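Alpha-14 giardin (Giardia lamblia, PDB 3CHJ) binds calcium and probably, in a calcium-dependent way, phospholipids, and may act as a calcium-regulated structural element linking the lipid bilayer to the underlying axoneme. Local coordinates at residues D70-L78 with V302-L310. Residues are numbered along the deposited sequence; the frame is centred on the assembly and turned at random.
Sequences DFESLVLML and VYGDAIKLL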
ATOM      1  N   ASP A  70     -10.576  -0.608 -15.100  1.00 17.76           N
ATOM      2  CA  ASP A  70      -9.933   0.106 -13.975  1.00 16.65           C
ATOM      3  C   ASP A  70     -10.871   0.303 -12.771  1.00 16.52           C
ATOM      4  O   ASP A  70     -10.527  -0.014 -11.615  1.00 15.60           O
ATOM      5  CB  ASP A  70      -9.234   1.430 -14.403  1.00 16.84           C
ATOM      6  CG  ASP A  70     -10.158   2.461 -15.107  1.00 17.77           C
ATOM      7  OD1 ASP A  70     -11.385   2.278 -15.268  1.00 17.88           O
ATOM      8  OD2 ASP A  70      -9.586   3.513 -15.505  1.00 18.67           O
ATOM      9  N   PHE A  71     -12.059   0.812 -13.052  1.00 15.68           N
ATOM     10  CA  PHE A  71     -13.062   1.104 -12.031  1.00 15.14           C
ATOM     11  C   PHE A  71     -13.664  -0.178 -11.418  1.00 14.73           C
ATOM     12  O   PHE A  71     -13.868  -0.251 -10.187  1.00 14.29           O
ATOM     13  CB  PHE A  71     -14.120   2.038 -12.658  1.00 16.35           C
ATOM     14  CG  PHE A  71     -15.120   2.619 -11.687  1.00 16.67           C
ATOM     15  CD1 PHE A  71     -14.749   3.010 -10.401  1.00 18.92           C
ATOM     16  CD2 PHE A  71     -16.432   2.809 -12.082  1.00 19.73           C
ATOM     17  CE1 PHE A  71     -15.684   3.550  -9.521  1.00 19.74           C
ATOM     18  CE2 PHE A  71     -17.374   3.340 -11.211  1.00 21.05           C
ATOM     19  CZ  PHE A  71     -16.992   3.718  -9.921  1.00 19.29           C
ATOM     20  N   GLU A  72     -13.947  -1.194 -12.243  1.00 15.15           N
ATOM     21  CA  GLU A  72     -14.462  -2.474 -11.729  1.00 15.05           C
ATOM     22  C   GLU A  72     -13.465  -3.100 -10.742  1.00 14.95           C
ATOM     23  O   GLU A  72     -13.844  -3.567  -9.662  1.00 14.97           O
ATOM     24  CB  GLU A  72     -14.742  -3.487 -12.854  1.00 16.13           C
ATOM     25  CG  GLU A  72     -15.206  -4.795 -12.274  1.00 17.86           C
ATOM     26  CD  GLU A  72     -15.286  -5.957 -13.230  1.00 22.63           C
ATOM     27  OE1 GLU A  72     -15.020  -5.792 -14.441  1.00 24.24           O
ATOM     28  OE2 GLU A  72     -15.611  -7.065 -12.742  1.00 23.95           O
ATOM     29  N   SER A  73     -12.201  -3.088 -11.140  1.00 14.54           N
ATOM     30  CA  SER A  73     -11.134  -3.668 -10.323  1.00 14.84           C
ATOM     31  C   SER A  73     -11.038  -2.939  -8.992  1.00 13.47           C
ATOM     32  O   SER A  73     -10.941  -3.564  -7.924  1.00 14.02           O
ATOM     33  CB  SER A  73      -9.827  -3.594 -11.073  1.00 15.50           C
ATOM     34  OG  SER A  73      -9.899  -4.497 -12.178  1.00 20.60           O
ATOM     35  N   LEU A  74     -11.112  -1.621  -9.055  1.00 12.24           N
ATOM     36  CA  LEU A  74     -11.084  -0.809  -7.850  1.00 11.86           C
ATOM     37  C   LEU A  74     -12.227  -1.152  -6.908  1.00 12.23           C
ATOM     38  O   LEU A  74     -11.993  -1.441  -5.727  1.00 12.15           O
ATOM     39  CB  LEU A  74     -11.133   0.684  -8.227  1.00 12.01           C
ATOM     40  CG  LEU A  74     -11.235   1.682  -7.069  1.00 11.41           C
ATOM     41  CD1 LEU A  74      -9.936   1.605  -6.207  1.00 11.66           C
ATOM     42  CD2 LEU A  74     -11.430   3.060  -7.650  1.00 13.20           C
ATOM     43  N   VAL A  75     -13.461  -1.137  -7.425  1.00 12.15           N
ATOM     44  CA  VAL A  75     -14.633  -1.436  -6.588  1.00 12.65           C
ATOM     45  C   VAL A  75     -14.518  -2.813  -5.930  1.00 12.44           C
ATOM     46  O   VAL A  75     -14.791  -2.968  -4.738  1.00 12.89           O
ATOM     47  CB  VAL A  75     -15.950  -1.305  -7.413  1.00 13.84           C
ATOM     48  CG1 VAL A  75     -17.144  -1.842  -6.651  1.00 14.84           C
ATOM     49  CG2 VAL A  75     -16.176   0.158  -7.785  1.00 15.90           C
ATOM     50  N   LEU A  76     -14.113  -3.826  -6.694  1.00 12.76           N
ATOM     51  CA  LEU A  76     -13.976  -5.178  -6.113  1.00 13.12           C
ATOM     52  C   LEU A  76     -12.955  -5.203  -4.979  1.00 13.52           C
ATOM     53  O   LEU A  76     -13.170  -5.895  -3.977  1.00 14.82           O
ATOM     54  CB  LEU A  76     -13.634  -6.203  -7.189  1.00 13.97           C
ATOM     55  CG  LEU A  76     -14.787  -6.429  -8.173  1.00 14.29           C
ATOM     56  CD1 LEU A  76     -14.329  -7.300  -9.343  1.00 15.30           C
ATOM     57  CD2 LEU A  76     -16.027  -7.017  -7.511  1.00 16.87           C
ATOM     58  N   MET A  77     -11.888  -4.417  -5.108  1.00 12.74           N
ATOM     59  CA  MET A  77     -10.860  -4.358  -4.056  1.00 13.59           C
ATOM     60  C   MET A  77     -11.432  -3.725  -2.795  1.00 13.25           C
ATOM     61  O   MET A  77     -11.009  -4.052  -1.672  1.00 13.93           O
ATOM     62  CB  MET A  77      -9.655  -3.544  -4.515  1.00 13.77           C
ATOM     63  CG  MET A  77      -8.774  -4.196  -5.573  1.00 16.13           C
ATOM     64  SD  MET A  77      -7.256  -3.194  -5.712  1.00 16.52           S
ATOM     65  CE  MET A  77      -6.539  -3.834  -7.246  1.00 18.45           C
ATOM     66  N   LEU A  78     -12.376  -2.812  -2.976  1.00 12.66           N
ATOM     67  CA  LEU A  78     -12.903  -2.046  -1.842  1.00 13.42           C
ATOM     68  C   LEU A  78     -13.845  -2.861  -0.998  1.00 14.98           C
ATOM     69  O   LEU A  78     -14.005  -2.566   0.197  1.00 15.94           O
ATOM     70  CB  LEU A  78     -13.621  -0.783  -2.324  1.00 13.72           C
ATOM     71  CG  LEU A  78     -12.766   0.247  -3.058  1.00 12.20           C
ATOM     72  CD1 LEU A  78     -13.676   1.322  -3.647  1.00 14.16           C
ATOM     73  CD2 LEU A  78     -11.703   0.858  -2.122  1.00 14.86           C
ATOM     74  N   VAL A 302     -15.120   9.174 -14.507  1.00 17.40           N
ATOM     75  CA  VAL A 302     -15.584   8.679 -13.228  1.00 16.44           C
ATOM     76  C   VAL A 302     -14.449   8.054 -12.413  1.00 15.62           C
ATOM     77  O   VAL A 302     -14.451   8.153 -11.179  1.00 15.08           O
ATOM     78  CB  VAL A 302     -16.796   7.706 -13.381  1.00 17.18           C
ATOM     79  CG1 VAL A 302     -16.399   6.388 -14.017  1.00 17.55           C
ATOM     80  CG2 VAL A 302     -17.523   7.525 -12.048  1.00 19.19           C
ATOM     81  N   TYR A 303     -13.497   7.431 -13.087  1.00 14.95           N
ATOM     82  CA  TYR A 303     -12.391   6.784 -12.370  1.00 14.27           C
ATOM     83  C   TYR A 303     -11.597   7.809 -11.582  1.00 14.70           C
ATOM     84  O   TYR A 303     -11.250   7.582 -10.416  1.00 14.14           O
ATOM     85  CB  TYR A 303     -11.489   5.988 -13.332  1.00 14.64           C
ATOM     86  CG  TYR A 303     -10.300   5.318 -12.667  1.00 14.81           C
ATOM     87  CD1 TYR A 303     -10.479   4.227 -11.825  1.00 14.49           C
ATOM     88  CD2 TYR A 303      -9.005   5.790 -12.870  1.00 14.30           C
ATOM     89  CE1 TYR A 303      -9.387   3.606 -11.217  1.00 14.23           C
ATOM     90  CE2 TYR A 303      -7.902   5.184 -12.273  1.00 16.00           C
ATOM     91  CZ  TYR A 303      -8.108   4.092 -11.438  1.00 16.02           C
ATOM     92  OH  TYR A 303      -7.013   3.513 -10.841  1.00 17.93           O
ATOM     93  N   GLY A 304     -11.284   8.933 -12.210  1.00 14.80           N
ATOM     94  CA  GLY A 304     -10.590  10.016 -11.525  1.00 14.39           C
ATOM     95  C   GLY A 304     -11.403  10.536 -10.360  1.00 14.94           C
ATOM     96  O   GLY A 304     -10.859  10.789  -9.283  1.00 14.85           O
ATOM     97  N   ASP A 305     -12.711  10.684 -10.558  1.00 14.73           N
ATOM     98  CA  ASP A 305     -13.588  11.160  -9.490  1.00 14.86           C
ATOM     99  C   ASP A 305     -13.597  10.184  -8.323  1.00 14.14           C
ATOM    100  O   ASP A 305     -13.618  10.598  -7.167  1.00 14.53           O
ATOM    101  CB  ASP A 305     -15.001  11.408 -10.038  1.00 16.40           C
ATOM    102  CG  ASP A 305     -15.053  12.605 -11.003  1.00 19.17           C
ATOM    103  OD1 ASP A 305     -14.151  13.474 -10.974  1.00 22.17           O
ATOM    104  OD2 ASP A 305     -16.014  12.660 -11.801  1.00 25.76           O
ATOM    105  N   ALA A 306     -13.542   8.885  -8.624  1.00 13.15           N
ATOM    106  CA  ALA A 306     -13.528   7.865  -7.578  1.00 12.56           C
ATOM    107  C   ALA A 306     -12.252   7.903  -6.743  1.00 13.00           C
ATOM    108  O   ALA A 306     -12.315   7.777  -5.518  1.00 12.78           O
ATOM    109  CB  ALA A 306     -13.734   6.467  -8.174  1.00 12.91           C
ATOM    110  N   ILE A 307     -11.100   8.036  -7.406  1.00 12.63           N
ATOM    111  CA  ILE A 307      -9.831   8.133  -6.695  1.00 12.19           C
ATOM    112  C   ILE A 307      -9.828   9.366  -5.790  1.00 12.98           C
ATOM    113  O   ILE A 307      -9.490   9.259  -4.599  1.00 13.55           O
ATOM    114  CB  ILE A 307      -8.622   8.139  -7.666  1.00 12.78           C
ATOM    115  CG1 ILE A 307      -8.551   6.828  -8.453  1.00 12.69           C
ATOM    116  CG2 ILE A 307      -7.290   8.448  -6.925  1.00 12.06           C
ATOM    117  CD1 ILE A 307      -8.393   5.526  -7.614  1.00 13.99           C
ATOM    118  N   LYS A 308     -10.268  10.512  -6.326  1.00 13.24           N
ATOM    119  CA  LYS A 308     -10.331  11.768  -5.541  1.00 13.94           C
ATOM    120  C   LYS A 308     -11.239  11.596  -4.330  1.00 13.49           C
ATOM    121  O   LYS A 308     -10.879  12.010  -3.215  1.00 13.90           O
ATOM    122  CB  LYS A 308     -10.847  12.942  -6.388  1.00 14.85           C
ATOM    123  CG  LYS A 308      -9.806  13.530  -7.316  1.00 17.42           C
ATOM    124  CD  LYS A 308     -10.276  14.805  -7.982  1.00 22.61           C
ATOM    125  CE  LYS A 308     -11.257  14.499  -9.120  1.00 24.73           C
ATOM    126  NZ  LYS A 308     -11.467  15.669 -10.033  1.00 29.16           N
ATOM    127  N   LEU A 309     -12.402  10.965  -4.528  1.00 12.83           N
ATOM    128  CA  LEU A 309     -13.360  10.795  -3.437  1.00 12.99           C
ATOM    129  C   LEU A 309     -12.854   9.837  -2.348  1.00 12.05           C
ATOM    130  O   LEU A 309     -13.014  10.083  -1.152  1.00 13.12           O
ATOM    131  CB  LEU A 309     -14.705  10.302  -4.003  1.00 12.79           C
ATOM    132  CG  LEU A 309     -15.864  10.172  -3.017  1.00 15.95           C
ATOM    133  CD1 LEU A 309     -16.089  11.468  -2.259  1.00 17.35           C
ATOM    134  CD2 LEU A 309     -17.114   9.767  -3.796  1.00 15.34           C
ATOM    135  N   LEU A 310     -12.233   8.733  -2.749  1.00 11.46           N
ATOM    136  CA  LEU A 310     -11.749   7.762  -1.760  1.00 11.47           C
ATOM    137  C   LEU A 310     -10.706   8.371  -0.849  1.00 11.87           C
ATOM    138  O   LEU A 310     -10.657   8.053   0.344  1.00 12.31           O
ATOM    139  CB  LEU A 310     -11.146   6.542  -2.470  1.00 11.50           C
ATOM    140  CG  LEU A 310     -12.224   5.606  -3.026  1.00 12.18           C
ATOM    141  CD1 LEU A 310     -11.610   4.616  -4.051  1.00 12.04           C
ATOM    142  CD2 LEU A 310     -12.936   4.862  -1.916  1.00 11.35           C
TER
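Phe71 and Tyr303 mark the closest backbone approach of two nearly parallel helices, 70-78 and 302-310, whose axes pass 10.2 Å apart at 28°. Both belong to the all-helical annexin fold; the contact holds one knob-into-hole placement and joins an early helix to one in the fourth repeat. The knob is Leu74, set among Tyr303, Ala306, Ile307 and Leu310. With its CG anti to the backbone N (chi1 175°), it turns CD2 into the hole, where CD2 lies 3.9 Å from Ile307 CD1. Further along, Leu78 and Leu310 meet tip to tip, CD1 to CD1 at 3.9 Å, and Ile33 of helix 31-38 touches both. Beside the knob, the Phe71 ring brings CE1 to 3.8 Å from Ala306 CB and CD2 to 4.1 Å from Val302 CG1. No hydrogen bond crosses directly between the segments, but Asn266 of helix 262-272 bridges them, its OD1 hydrogen-bonded to Tyr303 OH and its ND2 to Asp70 O, which should help fix the phenol ring. Ile307 CG1 lies over one face of that ring, near its rim. Over the opposite face the Asp70 carboxylate stacks at 13°; Asp70 CB makes a CH-pi contact 4.0 Å from the Tyr303 centroid, and OD2 lies rimward, 3.4 Å from Tyr303 CG.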